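Local coordinates for EAL/GGDEF domain protein (Methylococcus capsulatus, PDB 3ICL) that is of unknown function but is a GGDEF domain protein, with a mixed beta sheet flanked by helices, at residues V31-L36 with T83-G88; I123-S128 with N155-F160; R16-L21 with E133-L138. The protein carries 1 engineered substitution. One frame throughout, in Å; residues are numbered along the deposited sequence.

Contact 1 (V31-L36 with T83-G88)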
loop_
_atom_site.group_PDB
_atom_site.type_symbol
_atom_site.label_atom_id
_atom_site.label_comp_id
_atom_site.label_asym_id
_atom_site.label_seq_id
_atom_site.Cartn_x
_atom_site.Cartn_y
_atom_site.Cartn_z
ATOM N N VAL A 31 -8.445 -8.370 9.454
ATOM C CA VAL A 31 -8.227 -7.790 8.148
ATOM C C VAL A 31 -7.395 -6.561 8.459
ATOM O O VAL A 31 -7.663 -5.853 9.434
ATOM C CB VAL A 31 -9.548 -7.342 7.490
ATOM C CG1 VAL A 31 -9.253 -6.475 6.284
ATOM C CG2 VAL A 31 -10.361 -8.551 7.089
ATOM N N VAL A 32 -6.365 -6.328 7.660
ATOM C CA VAL A 32 -5.522 -5.163 7.857
ATOM C C VAL A 32 -5.368 -4.458 6.522
ATOM O O VAL A 32 -5.187 -5.098 5.483
ATOM C CB VAL A 32 -4.133 -5.537 8.398
ATOM C CG1 VAL A 32 -3.284 -4.274 8.560
ATOM C CG2 VAL A 32 -4.277 -6.255 9.731
ATOM N N LEU A 33 -5.446 -3.136 6.563
ATOM C CA LEU A 33 -5.339 -2.325 5.365
ATOM C C LEU A 33 -4.124 -1.410 5.446
ATOM O O LEU A 33 -3.925 -0.711 6.442
ATOM C CB LEU A 33 -6.604 -1.483 5.226
ATOM C CG LEU A 33 -7.170 -1.152 3.850
ATOM C CD1 LEU A 33 -7.420 -2.425 3.045
ATOM C CD2 LEU A 33 -8.468 -0.393 4.058
ATOM N N LEU A 34 -3.298 -1.444 4.408
ATOM C CA LEU A 34 -2.130 -0.578 4.334
ATOM C C LEU A 34 -2.401 0.385 3.187
ATOM O O LEU A 34 -2.890 -0.019 2.136
ATOM C CB LEU A 34 -0.852 -1.381 4.051
ATOM C CG LEU A 34 -0.105 -1.995 5.247
ATOM C CD1 LEU A 34 -1.039 -2.861 6.066
ATOM C CD2 LEU A 34 1.080 -2.803 4.744
ATOM N N PHE A 35 -2.111 1.662 3.405
ATOM C CA PHE A 35 -2.308 2.684 2.386
ATOM C C PHE A 35 -0.906 3.236 2.155
ATOM O O PHE A 35 -0.347 3.909 3.018
ATOM C CB PHE A 35 -3.246 3.781 2.909
ATOM C CG PHE A 35 -4.199 4.324 1.872
ATOM C CD1 PHE A 35 -3.724 4.880 0.685
ATOM C CD2 PHE A 35 -5.575 4.307 2.100
ATOM C CE1 PHE A 35 -4.607 5.417 -0.262
ATOM C CE2 PHE A 35 -6.469 4.842 1.159
ATOM C CZ PHE A 35 -5.984 5.397 -0.021
ATOM N N LEU A 36 -0.338 2.936 0.995
ATOM C CA LEU A 36 1.019 3.356 0.674
ATOM C C LEU A 36 1.077 4.550 -0.261
ATOM O O LEU A 36 0.311 4.652 -1.219
ATOM C CB LEU A 36 1.775 2.172 0.071
ATOM C CG LEU A 36 3.254 2.312 -0.284
ATOM C CD1 LEU A 36 3.883 0.923 -0.275
ATOM C CD2 LEU A 36 3.416 2.972 -1.638
ATOM N N THR A 83 -3.512 0.782 -2.263
ATOM C CA THR A 83 -4.265 0.265 -1.126
ATOM C C THR A 83 -3.930 -1.213 -1.070
ATOM O O THR A 83 -4.100 -1.942 -2.046
ATOM C CB THR A 83 -5.782 0.435 -1.282
ATOM O OG1 THR A 83 -6.187 -0.057 -2.561
ATOM C CG2 THR A 83 -6.168 1.911 -1.130
ATOM N N ILE A 84 -3.444 -1.641 0.082
ATOM C CA ILE A 84 -3.029 -3.016 0.280
ATOM C C ILE A 84 -3.905 -3.733 1.301
ATOM O O ILE A 84 -3.989 -3.331 2.459
ATOM C CB ILE A 84 -1.555 -3.023 0.734
ATOM C CG1 ILE A 84 -0.707 -2.383 -0.368
ATOM C CG2 ILE A 84 -1.105 -4.433 1.078
ATOM C CD1 ILE A 84 0.583 -1.759 0.120
ATOM N N LEU A 85 -4.556 -4.798 0.858
ATOM C CA LEU A 85 -5.426 -5.586 1.718
ATOM C C LEU A 85 -4.741 -6.855 2.198
ATOM O O LEU A 85 -4.317 -7.680 1.391
ATOM C CB LEU A 85 -6.708 -5.960 0.964
ATOM C CG LEU A 85 -7.566 -7.113 1.499
ATOM C CD1 LEU A 85 -8.014 -6.843 2.935
ATOM C CD2 LEU A 85 -8.773 -7.289 0.584
ATOM N N LEU A 86 -4.619 -6.996 3.514
ATOM C CA LEU A 86 -4.032 -8.194 4.094
ATOM C C LEU A 86 -5.229 -9.050 4.504
ATOM O O LEU A 86 -5.917 -8.769 5.484
ATOM C CB LEU A 86 -3.155 -7.841 5.300
ATOM C CG LEU A 86 -2.009 -6.870 4.987
ATOM C CD1 LEU A 86 -1.116 -6.756 6.203
ATOM C CD2 LEU A 86 -1.198 -7.353 3.786
ATOM N N ASN A 87 -5.470 -10.092 3.720
ATOM C CA ASN A 87 -6.607 -10.989 3.910
ATOM C C ASN A 87 -6.382 -11.987 5.047
ATOM O O ASN A 87 -6.187 -13.180 4.807
ATOM C CB ASN A 87 -6.858 -11.709 2.580
ATOM C CG ASN A 87 -8.165 -12.463 2.553
ATOM O OD1 ASN A 87 -9.071 -12.195 3.341
ATOM N ND2 ASN A 87 -8.279 -13.403 1.622
ATOM N N GLY A 88 -6.436 -11.488 6.281
ATOM C CA GLY A 88 -6.188 -12.322 7.443
ATOM C C GLY A 88 -4.710 -12.153 7.736
ATOM O O GLY A 88 -3.873 -12.829 7.141
#

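Contact 2 (I123-S128 with N155-F160)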
loop_
_atom_site.group_PDB
_atom_site.type_symbol
_atom_site.label_atom_id
_atom_site.label_comp_id
_atom_site.label_asym_id
_atom_site.label_seq_id
_atom_site.Cartn_x
_atom_site.Cartn_y
_atom_site.Cartn_z
ATOM N N ILE A 123 3.673 4.735 4.784
ATOM C CA ILE A 123 2.576 3.792 4.913
ATOM C C ILE A 123 1.706 4.005 6.148
ATOM O O ILE A 123 2.210 4.142 7.265
ATOM C CB ILE A 123 3.109 2.345 4.962
ATOM C CG1 ILE A 123 3.936 2.049 3.706
ATOM C CG2 ILE A 123 1.941 1.370 5.092
ATOM C CD1 ILE A 123 4.580 0.672 3.700
ATOM N N GLY A 124 0.396 4.022 5.934
ATOM C CA GLY A 124 -0.537 4.164 7.039
ATOM C C GLY A 124 -1.201 2.812 7.234
ATOM O O GLY A 124 -1.524 2.141 6.251
ATOM N N ILE A 125 -1.462 2.457 8.395
ATOM C CA ILE A 125 -2.028 1.128 8.600
ATOM C C ILE A 125 -3.321 1.137 9.409
ATOM O O ILE A 125 -3.436 1.833 10.423
ATOM C CB ILE A 125 -1.041 0.161 9.323
ATOM C CG1 ILE A 125 0.183 -0.141 8.451
ATOM C CG2 ILE A 125 -1.745 -1.155 9.621
ATOM C CD1 ILE A 125 1.302 -0.853 9.176
ATOM N N ALA A 126 -4.321 0.437 9.134
ATOM C CA ALA A 126 -5.590 0.413 9.855
ATOM C C ALA A 126 -5.962 -1.044 10.091
ATOM O O ALA A 126 -6.004 -1.838 9.155
ATOM C CB ALA A 126 -6.671 1.108 9.049
ATOM N N VAL A 127 -6.229 -1.386 11.346
ATOM C CA VAL A 127 -6.583 -2.753 11.717
ATOM C C VAL A 127 -8.066 -2.868 12.062
ATOM O O VAL A 127 -8.589 -2.083 12.849
ATOM C CB VAL A 127 -5.766 -3.225 12.946
ATOM C CG1 VAL A 127 -6.012 -4.707 13.204
ATOM C CG2 VAL A 127 -4.285 -2.952 12.725
ATOM N N SER A 128 -8.739 -3.846 11.471
ATOM C CA SER A 128 -10.153 -4.063 11.752
ATOM C C SER A 128 -10.238 -4.931 13.002
ATOM O O SER A 128 -9.467 -5.879 13.149
ATOM C CB SER A 128 -10.832 -4.786 10.587
ATOM O OG SER A 128 -12.221 -4.944 10.834
ATOM N N ASN A 155 9.965 6.870 4.295
ATOM C CA ASN A 155 10.318 5.456 4.408
ATOM C C ASN A 155 9.904 4.931 5.772
ATOM O O ASN A 155 10.650 4.228 6.455
ATOM C CB ASN A 155 11.812 5.270 4.162
ATOM C CG ASN A 155 12.228 5.790 2.801
ATOM O OD1 ASN A 155 11.493 5.637 1.823
ATOM N ND2 ASN A 155 13.405 6.406 2.727
ATOM N N ASN A 156 8.672 5.262 6.137
ATOM C CA ASN A 156 8.121 4.899 7.434
ATOM C C ASN A 156 6.688 4.411 7.350
ATOM O O ASN A 156 6.050 4.464 6.298
ATOM C CB ASN A 156 8.161 6.123 8.340
ATOM C CG ASN A 156 7.449 7.324 7.723
ATOM O OD1 ASN A 156 7.176 7.348 6.521
ATOM N ND2 ASN A 156 7.163 8.330 8.540
ATOM N N TYR A 157 6.181 3.945 8.481
ATOM C CA TYR A 157 4.812 3.484 8.557
ATOM C C TYR A 157 4.295 3.789 9.950
ATOM O O TYR A 157 5.070 4.004 10.879
ATOM C CB TYR A 157 4.717 1.976 8.269
ATOM C CG TYR A 157 5.217 1.042 9.366
ATOM C CD1 TYR A 157 4.445 0.774 10.500
ATOM C CD2 TYR A 157 6.446 0.390 9.244
ATOM C CE1 TYR A 157 4.884 -0.126 11.481
ATOM C CE2 TYR A 157 6.893 -0.506 10.218
ATOM C CZ TYR A 157 6.107 -0.761 11.330
ATOM O OH TYR A 157 6.548 -1.661 12.275
ATOM N N GLN A 158 2.980 3.848 10.084
ATOM C CA GLN A 158 2.387 4.071 11.388
ATOM C C GLN A 158 0.934 3.631 11.382
ATOM O O GLN A 158 0.251 3.692 10.351
ATOM C CB GLN A 158 2.518 5.538 11.809
ATOM C CG GLN A 158 1.563 6.503 11.172
ATOM C CD GLN A 158 1.670 7.877 11.807
ATOM O OE1 GLN A 158 2.720 8.516 11.751
ATOM N NE2 GLN A 158 0.587 8.333 12.425
ATOM N N PHE A 159 0.476 3.148 12.530
ATOM C CA PHE A 159 -0.899 2.689 12.672
ATOM C C PHE A 159 -1.807 3.864 12.983
ATOM O O PHE A 159 -1.374 4.846 13.578
ATOM C CB PHE A 159 -1.034 1.687 13.817
ATOM C CG PHE A 159 -0.421 0.352 13.542
ATOM C CD1 PHE A 159 0.930 0.125 13.776
ATOM C CD2 PHE A 159 -1.212 -0.703 13.084
ATOM C CE1 PHE A 159 1.489 -1.136 13.566
ATOM C CE2 PHE A 159 -0.663 -1.967 12.871
ATOM C CZ PHE A 159 0.691 -2.183 13.114
ATOM N N PHE A 160 -3.067 3.755 12.583
ATOM C CA PHE A 160 -4.036 4.796 12.866
ATOM C C PHE A 160 -4.230 4.850 14.383
ATOM O O PHE A 160 -4.239 3.811 15.044
ATOM C CB PHE A 160 -5.371 4.469 12.187
ATOM C CG PHE A 160 -6.482 5.428 12.535
ATOM C CD1 PHE A 160 -7.495 5.052 13.416
ATOM C CD2 PHE A 160 -6.497 6.714 12.008
ATOM C CE1 PHE A 160 -8.505 5.943 13.767
ATOM C CE2 PHE A 160 -7.500 7.614 12.354
ATOM C CZ PHE A 160 -8.508 7.227 13.237
#

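Contact 3 (R16-L21 with E133-L138)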
loop_
_atom_site.group_PDB
_atom_site.type_symbol
_atom_site.label_atom_id
_atom_site.label_comp_id
_atom_site.label_asym_id
_atom_site.label_seq_id
_atom_site.Cartn_x
_atom_site.Cartn_y
_atom_site.Cartn_z
ATOM N N ARG A 16 -12.950 -7.513 -2.917
ATOM C CA ARG A 16 -12.036 -8.340 -2.135
ATOM C C ARG A 16 -12.073 -7.930 -0.666
ATOM O O ARG A 16 -12.123 -8.776 0.228
ATOM C CB ARG A 16 -10.607 -8.187 -2.666
ATOM C CG ARG A 16 -10.383 -8.725 -4.072
ATOM C CD ARG A 16 -10.335 -10.243 -4.093
ATOM N NE ARG A 16 -9.978 -10.763 -5.413
ATOM C CZ ARG A 16 -8.812 -10.550 -6.019
ATOM N NH1 ARG A 16 -7.871 -9.822 -5.432
ATOM N NH2 ARG A 16 -8.580 -11.075 -7.216
ATOM N N LEU A 17 -12.040 -6.625 -0.421
ATOM C CA LEU A 17 -12.057 -6.103 0.941
ATOM C C LEU A 17 -13.349 -6.453 1.676
ATOM O O LEU A 17 -13.330 -6.859 2.841
ATOM C CB LEU A 17 -11.857 -4.582 0.916
ATOM C CG LEU A 17 -11.904 -3.810 2.243
ATOM C CD1 LEU A 17 -11.091 -4.513 3.311
ATOM C CD2 LEU A 17 -11.378 -2.403 2.016
ATOM N N LEU A 18 -14.475 -6.295 0.995
ATOM C CA LEU A 18 -15.754 -6.605 1.612
ATOM C C LEU A 18 -15.800 -8.073 2.025
ATOM O O LEU A 18 -16.251 -8.401 3.117
ATOM C CB LEU A 18 -16.895 -6.282 0.645
ATOM C CG LEU A 18 -17.071 -4.787 0.360
ATOM C CD1 LEU A 18 -18.182 -4.573 -0.659
ATOM C CD2 LEU A 18 -17.386 -4.060 1.661
ATOM N N GLN A 19 -15.302 -8.951 1.162
ATOM C CA GLN A 19 -15.313 -10.376 1.459
ATOM C C GLN A 19 -14.379 -10.730 2.617
ATOM O O GLN A 19 -14.713 -11.560 3.462
ATOM C CB GLN A 19 -14.929 -11.186 0.219
ATOM C CG GLN A 19 -15.370 -12.642 0.307
ATOM C CD GLN A 19 -16.883 -12.778 0.418
ATOM O OE1 GLN A 19 -17.616 -12.365 -0.480
ATOM N NE2 GLN A 19 -17.356 -13.347 1.523
ATOM N N ALA A 20 -13.212 -10.100 2.658
ATOM C CA ALA A 20 -12.262 -10.369 3.732
ATOM C C ALA A 20 -12.825 -9.910 5.079
ATOM O O ALA A 20 -12.652 -10.580 6.089
ATOM C CB ALA A 20 -10.936 -9.673 3.444
ATOM N N LEU A 21 -13.501 -8.764 5.096
ATOM C CA LEU A 21 -14.070 -8.253 6.335
ATOM C C LEU A 21 -15.179 -9.174 6.847
ATOM O O LEU A 21 -15.422 -9.261 8.046
ATOM C CB LEU A 21 -14.610 -6.833 6.124
ATOM C CG LEU A 21 -13.534 -5.749 6.009
ATOM C CD1 LEU A 21 -14.151 -4.439 5.533
ATOM C CD2 LEU A 21 -12.849 -5.568 7.369
ATOM N N GLU A 133 -14.859 -0.468 11.171
ATOM C CA GLU A 133 -15.611 -1.677 10.866
ATOM C C GLU A 133 -15.874 -1.782 9.369
ATOM O O GLU A 133 -15.589 -2.810 8.755
ATOM C CB GLU A 133 -16.942 -1.685 11.624
ATOM C CG GLU A 133 -16.845 -2.189 13.057
ATOM C CD GLU A 133 -16.454 -3.658 13.136
ATOM O OE1 GLU A 133 -16.406 -4.199 14.261
ATOM O OE2 GLU A 133 -16.194 -4.273 12.077
ATOM N N THR A 134 -16.407 -0.712 8.785
ATOM C CA THR A 134 -16.706 -0.693 7.354
ATOM C C THR A 134 -15.435 -0.475 6.540
ATOM O O THR A 134 -14.439 0.025 7.057
ATOM C CB THR A 134 -17.681 0.440 6.997
ATOM O OG1 THR A 134 -17.064 1.699 7.290
ATOM C CG2 THR A 134 -18.974 0.313 7.787
HETATM N N MSE A 135 -15.474 -0.839 5.263
HETATM C CA MSE A 135 -14.312 -0.662 4.410
HETATM C C MSE A 135 -13.988 0.823 4.233
HETATM O O MSE A 135 -12.817 1.194 4.139
HETATM C CB MSE A 135 -14.530 -1.318 3.038
HETATM C CG MSE A 135 -15.596 -0.685 2.159
HETATM SE SE MSE A 135 -15.533 -1.382 0.332
HETATM C CE MSE A 135 -14.410 -0.025 -0.465
ATOM N N GLU A 136 -15.020 1.665 4.190
ATOM C CA GLU A 136 -14.798 3.097 4.027
ATOM C C GLU A 136 -14.063 3.683 5.229
ATOM O O GLU A 136 -13.158 4.498 5.074
ATOM C CB GLU A 136 -16.113 3.859 3.839
ATOM C CG GLU A 136 -15.882 5.371 3.769
ATOM C CD GLU A 136 -17.151 6.182 3.657
ATOM O OE1 GLU A 136 -17.071 7.418 3.846
ATOM O OE2 GLU A 136 -18.220 5.596 3.382
ATOM N N GLN A 137 -14.460 3.272 6.428
ATOM C CA GLN A 137 -13.818 3.777 7.634
ATOM C C GLN A 137 -12.385 3.273 7.725
ATOM O O GLN A 137 -11.478 4.022 8.091
ATOM C CB GLN A 137 -14.585 3.337 8.882
ATOM C CG GLN A 137 -16.004 3.852 8.956
ATOM C CD GLN A 137 -16.716 3.398 10.215
ATOM O OE1 GLN A 137 -16.732 2.207 10.541
ATOM N NE2 GLN A 137 -17.317 4.345 10.929
ATOM N N LEU A 138 -12.185 2.002 7.387
ATOM C CA LEU A 138 -10.858 1.405 7.447
ATOM C C LEU A 138 -9.893 2.115 6.497
ATOM O O LEU A 138 -8.784 2.482 6.888
ATOM C CB LEU A 138 -10.940 -0.086 7.111
ATOM C CG LEU A 138 -9.822 -0.968 7.676
ATOM C CD1 LEU A 138 -9.834 -0.915 9.205
ATOM C CD2 LEU A 138 -10.017 -2.400 7.198
#

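Contact 1 (V31-L36 with T83-G88)
The ring of F35 carries the methyl CG2 of T83 over one face. CG2 lies 3.8 Å from the ring centroid and only 15° off the ring normal, a CH-pi contact shifted somewhat toward CE2 and CZ. The two side chains lie side by side and point the same way, from facing residues of two antiparallel strands. These strands, 32-38 and 81-86, are inner neighbours in the mixed sheet of the GGDEF domain. Strand 81-86 also belongs to the hairpin of strands 73-77 and 81-86, where the GGDEF motif of the family lies, here as the variant GGDKF. T83 sends its methyl to the ring, while OG1 is hydrogen-bonded to R10 and to the backbone O of A75. Helix 135-152 brings D143 and M146 to F35.

F35 with T83 and L33 with L85 are non-hydrogen-bonded pairs. L34 with I84 and V32 with L86 are the hydrogen-bonded ones. L34 N reaches I84 O at 2.8 Å, and I84 N returns to L34 O at 2.7 Å. At the far end L86 N donates to V32 O at 2.8 Å, whereas the bond from V32 N to L86 O is weak. Beside V32, the methyl CG1 of V31 meets CD1 of L85 at 3.6 Å.

The face bearing V32, L34, I84 and L86 is purely aliphatic across this pair of strands. L34 also touches I123 and I125 of the next strand. CG of L86, anti to its carbonyl carbon (chi1 -58°), lies 3.7 Å from V32 O. Further out, its CD1 rests 3.9 Å from CD1 of L34.

Contact 2 (I123-S128 with N155-F160)
I123 and I125 each use both backbone N and O to bind the parallel strand 156-159 and the residue after it. I123 N donates to N156 O at 2.8 Å, and Q158 N donates to I123 O at 2.9 Å. The pattern then repeats: I125 N donates to Q158 O, and F160 N to I125 O. The I125 N-H...O angle is 140°, and its N is tilted 23° from the carbonyl plane of Q158.

CA-H...O contacts run between the same backbones. CA of Y157 comes within 3.0 Å of I123 O, and CA of G124 lies near Q158 O.

The apolar contacts gather on the face bearing I123, I125, Y157 and F159. CB of I123 sits 3.7 Å from CB of Y157. I125 is shared by two rings. Its CD1 approaches CD1 of Y157 obliquely at 3.8 Å and also lies over one face of the F159 ring, toward the rim. Its CG2, anti to the backbone N, meets CE2 of F159 at 3.5 Å. V127 CG2 comes to the edge of that ring, near its plane, 3.8 Å from CE2.

Helix 96-106 covers part of this face, with A99 against I125 and Q100 bonded to Y157 OH. Helix 135-152 packs on the other face and links the two parallel strands, a beta-alpha-beta crossover.

Contact 3 (R16-L21 with E133-L138)
M135, present as selenomethionine, reaches from the start of helix 135-152 to L17 and L18 of helix 10-23. Its CB meets L17 first. CD2 of L17 is 3.5 Å from CB of M135, tighter than usual for two carbons. CG of L17 follows at 3.7 Å from the same CB. CG of M135 stands between its own backbone N and carbonyl carbon (chi1 67°), the crowded position. There it has CD2 of L18 at 3.9 Å. The selenium is the next atom out. SE lies 3.5 Å from CD2 of L18, with CG of L18 also close. The chain bends at chi3 (-94°), which sets the direction of the terminal CE.

L21 fills in one turn further along helix 10-23. Its CD1 rests near the backbone, 3.8 Å from M135 N, and also close to E133 O. Its CD2 touches CD2 of L138 more loosely, at 4.3 Å. The side chains that meet one another are all apolar, with L17 and L138 buried and L18 exposed.

The start of helix 135-152 is capped within its own segment. T134 is the N-cap, and its OG1 accepts from Q137 N at 3.2 Å. Q137 OE1 accepts in return from T134 N in a weak bond of 3.4 Å. Together they form a capping box. OE1 takes a second weak bond from E133 N.

Both helices rest on the same face of the central sheet. L17 and L138 both touch L33 of strand 32-38. L17 also packs on L85 of strand 81-86, and L21 leans on V31 and S128.

Overall arrangement
Contact 1 is the core of the three: all its touching residues are buried. Contacts 2 and 3 are partly buried and lie farther from the centre of the chain. Contacts 1 and 2 belong to one sheet. Strands 32-38 and 121-127 are neighbours in it, with F35 N near G124 O and L33 N near A126 O in probable hydrogen bonds. Both combine backbone hydrogen bonds with apolar packing, between antiparallel inner strands in contact 1 and parallel strands, one at an edge of the sheet, in contact 2. Contact 3 joins two helices through aliphatic groups and selenium instead. Its L138 O packs on A126 CB of contact 2, and its A20 on V31 and N87 of contact 1.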